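Local coordinates for protein ABC-type phosphate transport system, periplasmic component (Lactobacillus brevis, PDB 4ECF) that probably serves as the solute-binding component of an ABC phosphate importer, capturing phosphate for transport across the cytoplasmic membrane, at residues Q100-K103 / I104-Q108; G132-A135 / T136-F140; Q153-S156 / G157-R160. All coordinates share one frame; numbering follows the deposited sequence.

Contact 1 (Q100-K103 / I104-Q108)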
loop_
_atom_site.group_PDB
_atom_site.type_symbol
_atom_site.label_atom_id
_atom_site.label_comp_id
_atom_site.label_asym_id
_atom_site.label_seq_id
_atom_site.Cartn_x
_atom_site.Cartn_y
_atom_site.Cartn_z
ATOM N N GLN A 100 8.731 -14.252 -14.951
ATOM C CA GLN A 100 10.033 -13.899 -14.394
ATOM C C GLN A 100 9.922 -13.385 -12.964
ATOM O O GLN A 100 10.725 -13.760 -12.131
ATOM C CB GLN A 100 10.777 -12.860 -15.244
ATOM C CG GLN A 100 11.188 -13.349 -16.628
ATOM C CD GLN A 100 11.662 -12.243 -17.531
ATOM O OE1 GLN A 100 11.087 -11.136 -17.559
ATOM N NE2 GLN A 100 12.670 -12.566 -18.381
ATOM N N LEU A 101 8.934 -12.513 -12.702
ATOM C CA LEU A 101 8.741 -11.978 -11.362
ATOM C C LEU A 101 8.474 -13.100 -10.345
ATOM O O LEU A 101 9.045 -13.115 -9.230
ATOM C CB LEU A 101 7.609 -10.958 -11.382
ATOM C CG LEU A 101 7.359 -10.263 -10.039
ATOM C CD1 LEU A 101 8.452 -9.253 -9.654
ATOM C CD2 LEU A 101 6.020 -9.544 -10.068
ATOM N N ILE A 102 7.643 -14.062 -10.730
ATOM C CA ILE A 102 7.288 -15.171 -9.845
ATOM C C ILE A 102 8.533 -16.007 -9.585
ATOM O O ILE A 102 8.845 -16.347 -8.460
ATOM C CB ILE A 102 6.184 -16.026 -10.433
ATOM C CG1 ILE A 102 4.848 -15.295 -10.352
ATOM C CG2 ILE A 102 6.061 -17.361 -9.692
ATOM C CD1 ILE A 102 3.736 -15.867 -11.213
ATOM N N LYS A 103 9.264 -16.295 -10.646
ATOM C CA LYS A 103 10.469 -17.118 -10.534
ATOM C C LYS A 103 11.491 -16.425 -9.663
ATOM O O LYS A 103 12.249 -17.099 -8.974
ATOM C CB LYS A 103 11.050 -17.482 -11.900
ATOM C CG LYS A 103 10.222 -18.540 -12.637
ATOM C CD LYS A 103 10.883 -18.862 -13.970
ATOM C CE LYS A 103 10.296 -20.085 -14.622
ATOM N NZ LYS A 103 11.112 -20.379 -15.833
ATOM N N ILE A 104 11.583 -15.102 -9.726
ATOM C CA ILE A 104 12.517 -14.393 -8.830
ATOM C C ILE A 104 12.098 -14.495 -7.372
ATOM O O ILE A 104 12.911 -14.825 -6.504
ATOM C CB ILE A 104 12.739 -12.924 -9.294
ATOM C CG1 ILE A 104 13.567 -12.955 -10.595
ATOM C CG2 ILE A 104 13.379 -12.053 -8.186
ATOM C CD1 ILE A 104 13.735 -11.628 -11.310
ATOM N N PHE A 105 10.841 -14.198 -7.084
ATOM C CA PHE A 105 10.371 -14.200 -5.685
ATOM C C PHE A 105 10.276 -15.601 -5.067
ATOM O O PHE A 105 10.357 -15.730 -3.843
ATOM C CB PHE A 105 9.077 -13.389 -5.542
ATOM C CG PHE A 105 9.334 -11.919 -5.289
ATOM C CD1 PHE A 105 9.523 -11.460 -3.998
ATOM C CD2 PHE A 105 9.514 -11.027 -6.333
ATOM C CE1 PHE A 105 9.800 -10.106 -3.752
ATOM C CE2 PHE A 105 9.791 -9.691 -6.106
ATOM C CZ PHE A 105 9.956 -9.235 -4.804
ATOM N N THR A 106 10.127 -16.629 -5.900
ATOM C CA THR A 106 10.180 -18.001 -5.410
ATOM C C THR A 106 11.576 -18.573 -5.306
ATOM O O THR A 106 11.739 -19.729 -4.837
ATOM C CB THR A 106 9.295 -18.933 -6.234
ATOM O OG1 THR A 106 9.798 -18.965 -7.552
ATOM C CG2 THR A 106 7.829 -18.461 -6.174
ATOM N N GLY A 107 12.592 -17.866 -5.816
ATOM C CA GLY A 107 13.971 -18.355 -5.762
ATOM C C GLY A 107 14.415 -19.249 -6.904
ATOM O O GLY A 107 15.499 -19.832 -6.858
ATOM N N GLN A 108 13.584 -19.422 -7.921
ATOM C CA GLN A 108 13.960 -20.211 -9.079
ATOM C C GLN A 108 15.006 -19.532 -9.965
ATOM O O GLN A 108 15.794 -20.197 -10.612
ATOM C CB GLN A 108 12.725 -20.515 -9.926
ATOM C CG GLN A 108 11.718 -21.400 -9.211
ATOM C CD GLN A 108 10.474 -21.521 -10.019
ATOM O OE1 GLN A 108 10.472 -22.210 -11.040
ATOM N NE2 GLN A 108 9.439 -20.799 -9.633
#
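Thr106 sets its OG1 between the backbone N and the carbonyl carbon (chi1 63°), and this torsion turns the hydroxyl back along the helix to donate to Ile102 O at 2.9 Å. Thr106 N reaches the same Ile102 O, also at 2.9 Å and almost in line with the carbonyl bond, so one oxygen is gripped by two donors of a single residue. The hydroxyl also accepts: Gln108 NE2 bonds to Thr106 OG1 at 2.8 Å, with the oxygen close to the amide plane. Held this way, the Gln108 amide lies across the extended Lys103 chain, its NE2 3.8 Å from Lys103 CG. A valine in place of Thr106 would probably deprive Ile102 O of its second donor and set the Gln108 amide free to turn. One residue back along the helix, Leu101 and Phe105 run side by side, Leu101 CD1 standing 3.8 Å from Phe105 CE2, while Leu101 O meets the ring at its edge. These two side chains and Ile104 face inward, onto Leu96 and Ile170 of the sheet. At Gly107 the backbone leaves the helix with a positive phi (87°): Gly107 N bonds to Ile104 O at 3.1 Å, and Gln108 N returns weakly to Lys103 O at 2.9 Å. The chain thus leaves the helix through a Schellman motif, with the Thr106 and Gln108 side chains bonded to each other beside it.

Contact 2 (G132-A135 / T136-F140). With PO4 (phosphate ion), chain B; EDO (1,2-ethanediol), chain L.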
loop_
_atom_site.group_PDB
_atom_site.type_symbol
_atom_site.label_atom_id
_atom_site.label_comp_id
_atom_site.label_asym_id
_atom_site.label_seq_id
_atom_site.Cartn_x
_atom_site.Cartn_y
_atom_site.Cartn_z
ATOM N N GLY A 132 -0.077 -5.137 4.245
ATOM C CA GLY A 132 -1.090 -5.157 3.232
ATOM C C GLY A 132 -0.493 -5.044 1.844
ATOM O O GLY A 132 -1.031 -5.609 0.861
ATOM N N THR A 133 0.660 -4.386 1.776
ATOM C CA THR A 133 1.447 -4.321 0.509
ATOM C C THR A 133 1.863 -5.736 0.101
ATOM O O THR A 133 1.691 -6.140 -1.074
ATOM C CB THR A 133 2.674 -3.431 0.652
ATOM O OG1 THR A 133 2.276 -2.118 1.121
ATOM C CG2 THR A 133 3.299 -3.262 -0.743
ATOM N N ARG A 134 2.412 -6.473 1.049
ATOM C CA ARG A 134 2.824 -7.818 0.763
ATOM C C ARG A 134 1.636 -8.713 0.316
ATOM O O ARG A 134 1.750 -9.423 -0.667
ATOM C CB ARG A 134 3.563 -8.455 1.926
ATOM C CG ARG A 134 3.921 -9.920 1.675
ATOM C CD ARG A 134 4.821 -10.455 2.754
ATOM N NE ARG A 134 5.101 -11.869 2.497
ATOM C CZ ARG A 134 6.034 -12.553 3.139
ATOM N NH1 ARG A 134 6.775 -11.958 4.037
ATOM N NH2 ARG A 134 6.233 -13.833 2.845
ATOM N N ALA A 135 0.496 -8.652 1.026
ATOM C CA ALA A 135 -0.663 -9.453 0.648
ATOM C C ALA A 135 -1.130 -9.147 -0.762
ATOM O O ALA A 135 -1.449 -10.033 -1.542
ATOM C CB ALA A 135 -1.784 -9.273 1.664
ATOM N N THR A 136 -1.162 -7.855 -1.088
ATOM C CA THR A 136 -1.653 -7.405 -2.400
ATOM C C THR A 136 -0.698 -7.833 -3.487
ATOM O O THR A 136 -1.108 -8.312 -4.557
ATOM C CB THR A 136 -1.879 -5.866 -2.397
ATOM O OG1 THR A 136 -2.845 -5.555 -1.384
ATOM C CG2 THR A 136 -2.443 -5.440 -3.734
ATOM N N PHE A 137 0.594 -7.758 -3.178
ATOM C CA PHE A 137 1.639 -8.082 -4.140
ATOM C C PHE A 137 1.621 -9.596 -4.437
ATOM O O PHE A 137 1.640 -10.021 -5.611
ATOM C CB PHE A 137 3.010 -7.616 -3.633
ATOM C CG PHE A 137 4.135 -7.886 -4.607
ATOM C CD1 PHE A 137 4.260 -7.126 -5.755
ATOM C CD2 PHE A 137 5.072 -8.907 -4.376
ATOM C CE1 PHE A 137 5.310 -7.335 -6.650
ATOM C CE2 PHE A 137 6.107 -9.134 -5.287
ATOM C CZ PHE A 137 6.230 -8.346 -6.407
ATOM N N GLU A 138 1.481 -10.402 -3.392
ATOM C CA GLU A 138 1.423 -11.876 -3.597
ATOM C C GLU A 138 0.199 -12.285 -4.412
ATOM O O GLU A 138 0.300 -13.101 -5.334
ATOM C CB GLU A 138 1.550 -12.625 -2.239
ATOM C CG GLU A 138 2.943 -12.378 -1.601
ATOM C CD GLU A 138 3.361 -13.275 -0.430
ATOM O OE1 GLU A 138 2.478 -13.823 0.250
ATOM O OE2 GLU A 138 4.586 -13.381 -0.151
ATOM N N GLN A 139 -0.962 -11.689 -4.087
ATOM C CA GLN A 139 -2.176 -12.054 -4.760
ATOM C C GLN A 139 -2.193 -11.581 -6.235
ATOM O O GLN A 139 -2.522 -12.354 -7.125
ATOM C CB GLN A 139 -3.386 -11.534 -3.999
ATOM C CG GLN A 139 -4.704 -11.822 -4.704
ATOM C CD GLN A 139 -5.912 -11.639 -3.787
ATOM O OE1 GLN A 139 -5.809 -11.048 -2.696
ATOM N NE2 GLN A 139 -7.061 -12.165 -4.219
ATOM N N PHE A 140 -1.887 -10.299 -6.476
ATOM C CA PHE A 140 -2.096 -9.712 -7.790
ATOM C C PHE A 140 -0.851 -9.547 -8.650
ATOM O O PHE A 140 -0.956 -9.341 -9.878
ATOM C CB PHE A 140 -2.849 -8.371 -7.628
ATOM C CG PHE A 140 -4.199 -8.525 -6.989
ATOM C CD1 PHE A 140 -5.240 -9.075 -7.710
ATOM C CD2 PHE A 140 -4.425 -8.140 -5.678
ATOM C CE1 PHE A 140 -6.474 -9.270 -7.127
ATOM C CE2 PHE A 140 -5.661 -8.337 -5.078
ATOM C CZ PHE A 140 -6.683 -8.901 -5.806
HETATM P P PO4 B . 1.441 -1.900 4.730
HETATM O O1 PO4 B . 2.226 -2.731 3.723
HETATM O O2 PO4 B . 0.345 -2.652 5.392
HETATM O O3 PO4 B . 2.337 -1.224 5.731
HETATM O O4 PO4 B . 0.762 -0.672 3.946
HETATM C C1 EDO L . -0.348 -12.238 -11.480
HETATM O O1 EDO L . -1.010 -12.360 -10.193
HETATM C C2 EDO L . -1.279 -12.641 -12.630
HETATM O O2 EDO L . -0.924 -13.904 -13.227
HETATM O O HOH W 1 -4.182 -11.930 -0.534
#
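Arg134 and Glu138, one turn apart on helix 132-140, form a salt bridge in which Arg134 NE donates to Glu138 OE2 at 3.1 Å; Arg134 NH2 adds a weak bond to Glu138 OE2 at 3.4 Å. The arginine comes from above the carboxylate plane, and the two flat groups are turned 75° against each other. Further partners fix both ends: Arg127 O takes Arg134 NH1, Ser147 OG bonds to Glu138 OE2, and Arg146 forms a salt bridge with Glu138 OE1. At the start of the helix Gly132 O accepts Thr136 OG1 at 2.9 Å as well as Thr136 N, the two donors arriving from opposite faces of the carbonyl plane. The same first turn holds phosphate. Thr133 keeps OG1 beside its own backbone N (chi1 -55°), which lets both act on one oxygen: Thr133 OG1 lies 2.7 Å and Thr133 N 3.0 Å from phosphate O1. Gly132 N reaches phosphate O2 at 2.8 Å. Farther along, the Phe137 ring stacks on Tyr172, and Gln139 CG sits over the centre of the Phe140 ring, 3.6 Å above its plane. Two amides and a hydroxyl thus meet the anion at the N-terminal end of a helix, whose dipole would probably help to stabilise the negative charge; Ser131, Arg127, Thr41 and the Ser11-Ala13 segment complete a site consistent with a phosphate receptor.

Contact 3 (Q153-S156 / G157-R160). With ACT (acetate ion), chain C.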
loop_
_atom_site.group_PDB
_atom_site.type_symbol
_atom_site.label_atom_id
_atom_site.label_comp_id
_atom_site.label_asym_id
_atom_site.label_seq_id
_atom_site.Cartn_x
_atom_site.Cartn_y
_atom_site.Cartn_z
ATOM N N GLN A 153 11.700 -6.266 6.302
ATOM C CA GLN A 153 11.764 -4.888 6.790
ATOM C C GLN A 153 10.378 -4.553 7.306
ATOM O O GLN A 153 9.418 -5.182 6.885
ATOM C CB GLN A 153 12.195 -3.941 5.679
ATOM C CG GLN A 153 13.530 -4.265 5.030
ATOM C CD GLN A 153 14.706 -4.260 5.984
ATOM O OE1 GLN A 153 15.589 -5.103 5.871
ATOM N NE2 GLN A 153 14.746 -3.302 6.899
ATOM N N ASP A 154 10.263 -3.582 8.222
ATOM C CA ASP A 154 9.013 -3.386 8.949
ATOM C C ASP A 154 8.133 -2.327 8.323
ATOM O O ASP A 154 7.019 -2.148 8.789
ATOM C CB ASP A 154 9.267 -3.018 10.428
ATOM C CG ASP A 154 9.756 -4.193 11.274
ATOM O OD1 ASP A 154 9.658 -5.371 10.841
ATOM O OD2 ASP A 154 10.239 -3.922 12.398
ATOM N N SER A 155 8.595 -1.626 7.282
ATOM C CA SER A 155 7.760 -0.571 6.680
ATOM C C SER A 155 8.096 -0.362 5.215
ATOM O O SER A 155 9.181 -0.711 4.764
ATOM C CB SER A 155 7.985 0.786 7.399
ATOM O OG SER A 155 9.303 1.256 7.211
ATOM N N SER A 156 7.204 0.362 4.535
ATOM C CA SER A 156 7.442 0.819 3.171
ATOM C C SER A 156 8.736 1.637 3.059
ATOM O O SER A 156 9.529 1.447 2.155
ATOM C CB SER A 156 6.258 1.696 2.711
ATOM O OG SER A 156 5.030 0.999 2.690
ATOM N N GLY A 157 8.945 2.581 3.984
ATOM C CA GLY A 157 10.119 3.435 3.949
ATOM C C GLY A 157 11.429 2.688 4.118
ATOM O O GLY A 157 12.388 2.994 3.419
HETATM N N MSE A 158 11.444 1.685 4.991
HETATM C CA MSE A 158 12.650 0.867 5.189
HETATM C C MSE A 158 12.932 -0.054 3.985
HETATM O O MSE A 158 14.084 -0.243 3.632
HETATM C CB MSE A 158 12.577 0.109 6.502
HETATM C CG MSE A 158 12.606 1.048 7.697
HETATM SE SE MSE A 158 12.428 0.109 9.393
HETATM C CE MSE A 158 10.562 -0.330 9.471
ATOM N N VAL A 159 11.892 -0.616 3.360
ATOM C CA VAL A 159 12.053 -1.390 2.128
ATOM C C VAL A 159 12.714 -0.475 1.073
ATOM O O VAL A 159 13.711 -0.831 0.451
ATOM C CB VAL A 159 10.697 -1.957 1.623
ATOM C CG1 VAL A 159 10.774 -2.186 0.118
ATOM C CG2 VAL A 159 10.320 -3.261 2.372
ATOM N N ARG A 160 12.176 0.741 0.878
ATOM C CA ARG A 160 12.773 1.649 -0.101
ATOM C C ARG A 160 14.280 1.943 0.191
ATOM O O ARG A 160 15.110 1.877 -0.710
ATOM C CB ARG A 160 11.958 2.934 -0.202
ATOM C CG ARG A 160 12.624 3.972 -1.094
ATOM C CD ARG A 160 11.823 5.248 -1.088
ATOM N NE ARG A 160 11.693 5.868 0.233
ATOM C CZ ARG A 160 10.832 6.831 0.536
ATOM N NH1 ARG A 160 9.984 7.308 -0.364
ATOM N NH2 ARG A 160 10.810 7.338 1.769
HETATM C C ACT C . 6.916 8.984 1.109
HETATM O O ACT C . 7.788 9.082 0.218
HETATM O OXT ACT C . 5.729 8.770 0.799
HETATM C CH3 ACT C . 7.321 9.120 2.552
#
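The guanidinium of Arg160, a residue whose backbone N bonds back to Ser156 O, receives an acetate oxygen at its edge and in its plane: Arg160 NH1 donates to acetate O at 2.9 Å in a nearly straight bond (165°). A bend at chi3 (61°) turns the otherwise extended arginine chain, and Arg160 NH1 has a second acceptor in Tyr177 O. The acetate, probably from the crystallisation liquor, is also held by Ser176 OG. The Gln153 amide, a second flat group, lies across the Met158 side chain with Gln153 NE2 4.1 Å from Met158 CB, while its OE1 accepts from Gln151 NE2.

Ser155 is the N-cap of the helix. With chi1 at 65°, its hydroxyl points over the first turn, where Ser155 OG accepts Met158 N at 3.1 Å. Ser155 also begins the regular helical bonding, since Val159 N donates to Ser155 O at 3.1 Å. In the conformer given, the selenomethionine at Met158 has its CG 3.3 Å from Ser155 OG; the course of its selenium end is doubtful. Val159 CG2 packs against Gln153 CB at 3.9 Å, joining the end of the strand to the first helical turn.

Ser156, the first helical residue, turns its hydroxyl to Thr12 OG1, itself a phosphate ligand; Ser156 is therefore a second-shell residue that probably helps to position Thr12. The whole forms the turn between strand 151-153, whose Gln153 backbone pairs with Asn126, and helix 156-165. This helix belongs to the crossover leading to the parallel strand 169-174; Val159 and Ser156 both touch Arg127 of strand 123-127, and on strand 169-174 Val159 meets Ser171 and Ser156 meets Val173.

Overall arrangement
The three contacts follow one another along the chain: helix 98-105 with its C-terminal turn, then helix 132-140, then the start of helix 156-165. Contact 2 has its centre about 15 Å from those of the other two, whose centres lie about 21 Å apart. Contacts 1 and 2 touch through Phe105 and Phe137, packed edge-to-face, with Leu101 beside them; contacts 2 and 3 approach to about 4 Å between nearest atoms without touching. All three lie against the sheet containing the parallel strands 123-127, 151-153 and 169-174. Contact 2 supplies phosphate ligands, contact 3 probably helps to position Thr12 through Ser156, and contact 1 lies farther away, with Leu101, Ile104 and Phe105 buried.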